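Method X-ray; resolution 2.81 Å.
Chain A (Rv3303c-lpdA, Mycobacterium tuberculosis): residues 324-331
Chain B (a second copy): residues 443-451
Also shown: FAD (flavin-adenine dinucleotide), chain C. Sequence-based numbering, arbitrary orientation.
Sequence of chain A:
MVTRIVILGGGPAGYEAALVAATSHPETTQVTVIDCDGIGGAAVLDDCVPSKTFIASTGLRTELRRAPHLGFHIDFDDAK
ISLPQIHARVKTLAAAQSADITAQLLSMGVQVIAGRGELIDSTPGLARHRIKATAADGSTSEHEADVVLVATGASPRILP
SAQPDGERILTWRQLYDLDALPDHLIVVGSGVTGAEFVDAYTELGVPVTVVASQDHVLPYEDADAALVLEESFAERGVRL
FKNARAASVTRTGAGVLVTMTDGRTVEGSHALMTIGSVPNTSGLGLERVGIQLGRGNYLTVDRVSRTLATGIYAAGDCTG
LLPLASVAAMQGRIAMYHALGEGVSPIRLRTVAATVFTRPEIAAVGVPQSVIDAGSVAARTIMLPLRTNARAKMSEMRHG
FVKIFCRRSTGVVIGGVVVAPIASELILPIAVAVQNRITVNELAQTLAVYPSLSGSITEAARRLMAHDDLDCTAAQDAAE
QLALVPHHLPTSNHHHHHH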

# COMPACT_ATOMS: atom_id res chain seq x y z
N LEU A 324 -27.04 -9.69 7.15
CA LEU A 324 -26.97 -8.25 7.18
C LEU A 324 -27.19 -7.97 5.70
O LEU A 324 -26.89 -8.77 4.84
CB LEU A 324 -25.61 -7.72 7.66
CG LEU A 324 -25.12 -7.82 9.13
CD1 LEU A 324 -23.84 -7.00 9.29
CD2 LEU A 324 -26.14 -7.30 10.16
N ALA A 325 -27.78 -6.83 5.42
CA ALA A 325 -28.08 -6.43 4.06
C ALA A 325 -26.75 -6.06 3.37
O ALA A 325 -26.55 -6.39 2.19
CB ALA A 325 -29.06 -5.25 4.10
N SER A 326 -25.85 -5.40 4.10
CA SER A 326 -24.56 -5.01 3.55
C SER A 326 -23.83 -6.25 3.06
O SER A 326 -23.22 -6.19 2.01
CB SER A 326 -23.72 -4.27 4.57
OG SER A 326 -23.43 -5.07 5.68
N VAL A 327 -23.92 -7.37 3.78
CA VAL A 327 -23.28 -8.58 3.30
C VAL A 327 -24.03 -9.13 2.06
O VAL A 327 -23.42 -9.69 1.13
CB VAL A 327 -23.23 -9.66 4.40
CG1 VAL A 327 -22.66 -10.96 3.84
CG2 VAL A 327 -22.36 -9.18 5.54
N ALA A 328 -25.36 -8.98 2.05
CA ALA A 328 -26.16 -9.48 0.94
C ALA A 328 -25.81 -8.75 -0.38
O ALA A 328 -25.69 -9.33 -1.48
CB ALA A 328 -27.63 -9.31 1.29
N ALA A 329 -25.60 -7.44 -0.25
CA ALA A 329 -25.28 -6.63 -1.39
C ALA A 329 -23.91 -6.99 -1.97
O ALA A 329 -23.76 -7.10 -3.20
CB ALA A 329 -25.34 -5.15 -1.00
N MET A 330 -22.90 -7.22 -1.11
CA MET A 330 -21.57 -7.55 -1.63
C MET A 330 -21.65 -8.93 -2.23
O MET A 330 -20.88 -9.26 -3.12
CB MET A 330 -20.48 -7.58 -0.54
CG MET A 330 -19.08 -7.31 -1.08
SD MET A 330 -18.98 -5.72 -1.97
CE MET A 330 -17.49 -6.10 -3.04
N GLN A 331 -22.60 -9.74 -1.77
CA GLN A 331 -22.63 -11.05 -2.35
C GLN A 331 -23.16 -11.02 -3.78
O GLN A 331 -22.67 -11.75 -4.66
CB GLN A 331 -23.40 -12.03 -1.47
CG GLN A 331 -22.58 -12.61 -0.36
CD GLN A 331 -23.26 -13.76 0.27
OE1 GLN A 331 -24.38 -13.64 0.83
NE2 GLN A 331 -22.62 -14.92 0.20
N LEU B 443 -11.93 1.31 -1.78
CA LEU B 443 -12.97 1.90 -1.00
C LEU B 443 -14.29 1.16 -1.32
O LEU B 443 -15.03 0.80 -0.42
CB LEU B 443 -13.03 3.38 -1.35
CG LEU B 443 -13.42 4.27 -0.20
CD1 LEU B 443 -12.77 3.78 1.11
CD2 LEU B 443 -13.02 5.69 -0.52
N ALA B 444 -14.54 0.88 -2.61
CA ALA B 444 -15.81 0.26 -2.99
C ALA B 444 -15.94 -1.12 -2.44
O ALA B 444 -17.00 -1.73 -2.53
CB ALA B 444 -15.96 0.23 -4.48
N GLN B 445 -14.83 -1.60 -1.89
CA GLN B 445 -14.74 -2.94 -1.33
C GLN B 445 -15.07 -3.06 0.11
O GLN B 445 -15.35 -4.15 0.58
CB GLN B 445 -13.35 -3.45 -1.49
CG GLN B 445 -13.05 -3.79 -2.87
CD GLN B 445 -12.24 -5.03 -2.92
OE1 GLN B 445 -12.68 -6.08 -2.42
NE2 GLN B 445 -11.05 -4.94 -3.51
N THR B 446 -14.97 -1.95 0.83
CA THR B 446 -15.26 -1.91 2.25
C THR B 446 -16.75 -2.10 2.48
O THR B 446 -17.58 -1.40 1.89
CB THR B 446 -14.78 -0.63 2.83
OG1 THR B 446 -13.49 -0.38 2.30
CG2 THR B 446 -14.63 -0.73 4.33
N LEU B 447 -17.06 -3.09 3.31
CA LEU B 447 -18.43 -3.42 3.59
C LEU B 447 -18.97 -2.47 4.59
O LEU B 447 -18.97 -2.77 5.77
CB LEU B 447 -18.54 -4.85 4.15
CG LEU B 447 -18.35 -5.93 3.05
CD1 LEU B 447 -17.79 -7.18 3.68
CD2 LEU B 447 -19.67 -6.24 2.33
N ALA B 448 -19.45 -1.32 4.14
CA ALA B 448 -20.01 -0.37 5.04
C ALA B 448 -21.37 -0.85 5.54
O ALA B 448 -22.06 -1.62 4.86
CB ALA B 448 -20.15 0.90 4.38
N VAL B 449 -21.74 -0.36 6.73
CA VAL B 449 -23.02 -0.61 7.40
C VAL B 449 -24.24 -0.08 6.60
O VAL B 449 -24.23 1.06 6.15
CB VAL B 449 -23.12 0.20 8.75
CG1 VAL B 449 -24.44 -0.08 9.42
CG2 VAL B 449 -21.99 -0.08 9.64
N TYR B 450 -25.29 -0.89 6.48
CA TYR B 450 -26.55 -0.51 5.86
C TYR B 450 -27.64 -0.53 6.95
O TYR B 450 -27.68 -1.43 7.79
CB TYR B 450 -26.93 -1.50 4.78
CG TYR B 450 -28.24 -1.18 4.12
CD1 TYR B 450 -29.46 -1.64 4.67
CD2 TYR B 450 -28.29 -0.35 2.99
CE1 TYR B 450 -30.72 -1.26 4.09
CE2 TYR B 450 -29.52 0.03 2.42
CZ TYR B 450 -30.73 -0.42 2.97
OH TYR B 450 -31.93 -0.02 2.42
N PRO B 451 -28.50 0.50 7.03
CA PRO B 451 -28.69 1.75 6.31
C PRO B 451 -27.79 2.80 6.98
O PRO B 451 -27.95 3.06 8.17
CB PRO B 451 -30.17 2.06 6.54
CG PRO B 451 -30.58 1.04 7.75
CD PRO B 451 -29.33 0.48 8.24
PA FAD C . -34.47 -9.88 1.11
O1A FAD C . -35.12 -10.63 2.25
O2A FAD C . -34.16 -8.40 1.35
O5B FAD C . -35.42 -10.04 -0.07
C5B FAD C . -35.43 -11.08 -1.05
C4B FAD C . -36.70 -10.71 -1.78
O4B FAD C . -36.95 -11.55 -2.88
C3B FAD C . -38.09 -10.70 -0.95
O3B FAD C . -38.46 -9.41 -0.45
C2B FAD C . -39.09 -11.26 -1.85
O2B FAD C . -40.05 -10.39 -2.44
C1B FAD C . -38.32 -11.92 -2.96
N9A FAD C . -38.50 -13.30 -3.16
C8A FAD C . -38.54 -14.40 -2.32
N7A FAD C . -38.75 -15.53 -2.94
C5A FAD C . -38.84 -15.18 -4.26
C6A FAD C . -39.07 -15.89 -5.45
N6A FAD C . -39.24 -17.19 -5.48
N1A FAD C . -39.10 -15.18 -6.63
C2A FAD C . -38.93 -13.85 -6.66
N3A FAD C . -38.71 -13.07 -5.53
C4A FAD C . -38.69 -13.90 -4.37
N1 FAD C . -29.24 -5.83 7.91
C2 FAD C . -28.38 -4.77 7.96
O2 FAD C . -27.36 -4.72 7.23
N3 FAD C . -28.63 -3.74 8.84
C4 FAD C . -29.70 -3.66 9.68
O4 FAD C . -29.82 -2.68 10.42
C4X FAD C . -30.54 -4.69 9.63
N5 FAD C . -31.67 -4.62 10.50
C5X FAD C . -32.57 -5.71 10.44
C6 FAD C . -33.73 -5.72 11.25
C7 FAD C . -34.66 -6.79 11.24
C7M FAD C . -35.92 -6.73 12.14
C8 FAD C . -34.39 -7.90 10.39
C8M FAD C . -35.31 -9.11 10.31
C9 FAD C . -33.29 -7.92 9.58
C9A FAD C . -32.38 -6.87 9.56
N10 FAD C . -31.18 -6.82 8.70
C10 FAD C . -30.31 -5.77 8.73
C1' FAD C . -31.01 -7.91 7.81
C2' FAD C . -31.20 -7.59 6.36
O2' FAD C . -32.53 -6.98 6.18
C3' FAD C . -31.09 -8.80 5.48
O3' FAD C . -29.76 -9.26 5.53
C4' FAD C . -31.34 -8.56 4.00
O4' FAD C . -32.75 -8.12 4.00
C5' FAD C . -31.35 -9.70 3.11
O5' FAD C . -31.49 -9.24 1.78
P FAD C . -31.71 -10.17 0.55
O1P FAD C . -31.68 -9.31 -0.57
O2P FAD C . -30.83 -11.36 0.52
O3P FAD C . -33.14 -10.67 0.85
O HOH W 1 -21.20 -4.23 6.37
O HOH W 2 -24.90 -3.41 7.29

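The helix that begins at Ala325(A) packs against an extended segment of chain B, and no direct hydrogen bond joins the two stretches. Apolar contacts supply much of the interface. The CA-to-CB bond of Leu447(B) points toward the helix, and CD2 lies 3.3 Å from CB of Met330(A) and 3.6 Å from the backbone O of Ser326(A); the methyl group thus rests against one turn of the helix. At the start of the helix, CB of Ala325(A) approaches CD1 of the Tyr450(B) ring obliquely, at 3.7 Å. Between these two contacts, CB of Ser326(A) comes within 3.1 Å of the carbonyl O of Ala448(B), a close van der Waals approach.

Polar contact across the interface is indirect. The Ser326(A) hydroxyl, with chi1 in the p rotamer, hydrogen-bonds to two waters: OG is 2.5 Å from water 1, which is placed to donate to Leu447(B) O at 2.7 Å, and 2.7 Å from water 2, which accepts from Tyr450(B) N at 2.7 Å.

Water 2 also donates to FAD O2 (2.8 Å). Both chains bind this ring system through their backbones: Ala325(A) N, at the start of the helix, donates to FAD O2 at 2.8 Å and N1 at 3.1 Å, while FAD N3 donates to Tyr450(B) O at 2.7 Å. The flavin pyrimidine edge is therefore read jointly by the two subunits.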